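Local atomic coordinates of ribonuclease mar1, putative (Trypanosoma cruzi, PDB entry 1YZV), a protein that is of unknown function but belongs to the isochorismatase family, many of whose members are hydrolases. Residues Lys182-Asp186 with Pro187-Thr191. Numbering follows the deposited sequence.
Sequences KDASD and PVFKT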
loop_
_atom_site.group_PDB
_atom_site.type_symbol
_atom_site.label_atom_id
_atom_site.label_comp_id
_atom_site.label_asym_id
_atom_site.label_seq_id
_atom_site.Cartn_x
_atom_site.Cartn_y
_atom_site.Cartn_z
ATOM N N LYS A 182 25.898 -1.863 6.349
ATOM C CA LYS A 182 25.987 -0.433 5.968
ATOM C C LYS A 182 27.101 0.050 5.026
ATOM O O LYS A 182 26.918 1.086 4.366
ATOM C CB LYS A 182 25.900 0.510 7.196
ATOM C CG LYS A 182 24.619 0.197 8.018
ATOM C CD LYS A 182 23.940 1.367 8.642
ATOM C CE LYS A 182 22.587 0.936 9.341
ATOM N NZ LYS A 182 21.376 0.350 8.523
ATOM N N ASP A 183 28.164 -0.726 4.863
ATOM C CA ASP A 183 29.360 -0.266 4.198
ATOM C C ASP A 183 30.209 -1.501 3.803
ATOM O O ASP A 183 30.419 -2.411 4.611
ATOM C CB ASP A 183 30.077 0.720 5.167
ATOM C CG ASP A 183 31.258 1.449 4.550
ATOM O OD1 ASP A 183 32.104 0.812 3.880
ATOM O OD2 ASP A 183 31.429 2.642 4.881
ATOM N N ALA A 184 30.673 -1.550 2.547
ATOM C CA ALA A 184 31.505 -2.647 2.083
ATOM C C ALA A 184 32.848 -2.735 2.754
ATOM O O ALA A 184 33.542 -3.751 2.597
ATOM C CB ALA A 184 31.708 -2.571 0.534
ATOM N N SER A 185 33.281 -1.665 3.411
ATOM C CA SER A 185 34.536 -1.721 4.139
ATOM C C SER A 185 34.370 -2.234 5.561
ATOM O O SER A 185 35.352 -2.384 6.278
ATOM C CB SER A 185 35.237 -0.365 4.138
ATOM O OG SER A 185 34.655 0.508 5.079
ATOM N N ASP A 186 33.144 -2.527 5.977
ATOM C CA ASP A 186 32.930 -3.168 7.258
ATOM C C ASP A 186 33.743 -4.469 7.390
ATOM O O ASP A 186 33.848 -5.244 6.439
ATOM C CB ASP A 186 31.450 -3.448 7.502
ATOM C CG ASP A 186 31.196 -3.980 8.905
ATOM O OD1 ASP A 186 31.360 -5.212 9.142
ATOM O OD2 ASP A 186 30.781 -3.189 9.759
ATOM N N PRO A 187 34.401 -4.667 8.550
ATOM C CA PRO A 187 35.231 -5.888 8.706
ATOM C C PRO A 187 34.554 -7.237 8.335
ATOM O O PRO A 187 35.274 -8.170 8.038
ATOM C CB PRO A 187 35.577 -5.898 10.203
ATOM C CG PRO A 187 35.436 -4.484 10.649
ATOM C CD PRO A 187 34.364 -3.868 9.781
ATOM N N VAL A 188 33.239 -7.399 8.517
ATOM C CA VAL A 188 32.594 -8.681 8.174
ATOM C C VAL A 188 32.101 -8.764 6.734
ATOM O O VAL A 188 31.621 -9.823 6.323
ATOM C CB VAL A 188 31.417 -9.106 9.146
ATOM C CG1 VAL A 188 31.864 -9.128 10.566
ATOM C CG2 VAL A 188 30.239 -8.204 9.052
ATOM N N PHE A 189 32.146 -7.668 5.971
ATOM C CA PHE A 189 31.607 -7.721 4.616
ATOM C C PHE A 189 32.174 -8.864 3.761
ATOM O O PHE A 189 31.425 -9.605 3.069
ATOM C CB PHE A 189 31.789 -6.397 3.878
ATOM C CG PHE A 189 31.143 -6.389 2.548
ATOM C CD1 PHE A 189 29.780 -6.195 2.428
ATOM C CD2 PHE A 189 31.899 -6.541 1.390
ATOM C CE1 PHE A 189 29.169 -6.213 1.164
ATOM C CE2 PHE A 189 31.297 -6.578 0.176
ATOM C CZ PHE A 189 29.928 -6.371 0.061
ATOM N N LYS A 190 33.487 -8.977 3.750
ATOM C CA LYS A 190 34.134 -10.027 2.954
ATOM C C LYS A 190 33.671 -11.408 3.352
ATOM O O LYS A 190 33.462 -12.282 2.497
ATOM C CB LYS A 190 35.657 -9.929 3.086
ATOM C CG LYS A 190 36.414 -10.955 2.284
ATOM C CD LYS A 190 36.577 -10.506 0.822
ATOM C CE LYS A 190 37.406 -11.509 -0.012
ATOM N NZ LYS A 190 37.669 -10.892 -1.348
ATOM N N THR A 191 33.399 -11.588 4.638
ATOM C CA THR A 191 32.875 -12.860 5.101
ATOM C C THR A 191 31.425 -13.127 4.665
ATOM O O THR A 191 31.072 -14.245 4.413
ATOM C CB THR A 191 32.972 -12.964 6.641
ATOM O OG1 THR A 191 34.332 -12.768 7.046
ATOM C CG2 THR A 191 32.527 -14.310 7.100
HETATM O O HOH W 1 35.363 -6.983 4.957
#
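Asp-186 and Phe-189 both set their CG opposite the backbone N, with chi1 of -174° and -175°. This brings Asp-186 OD1 to the backbone N of Val-188 and lays the Phe-189 ring back against Ala-184. Val-188 N donates to Asp-186 OD1 at 3.0 Å, on its anti side and tilted 24° from the carboxylate plane. The bond is nearly straight and caps the turn that leads into the helix. Phe-189 N donates to the backbone O of the same residue, Asp-186, at 3.0 Å. A water donates a hydrogen bond to Asp-186 O and accepts one from Lys-190 N. The Phe-189 ring has the CA of Ala-184 over one face, a CH-pi contact 3.9 Å from the centroid. Ala-184 CB lies 4.0 Å from Phe-189 CE2. Ahead of the helix, Asp-183 to Asp-186 form a type I beta turn. Asp-183 OD1 accepts from Ser-185 N at 2.8 Å, an Asx turn within the beta turn. Ser-185 OG donates to the same oxygen from above the carboxylate plane. Tyr-16 OH also bonds Asp-186 OD1 and His-15 NE2 bonds OD2, which helps fix the carboxylate's rotation. Phe-189 also packs on Phe-94 of a second subunit. The whole forms a surface connection between helices 173-181 and 189-197, with Val-188 and Phe-189 resting on Leu-181 of the former and Val-188 reaching Leu-56 of helix 39-56.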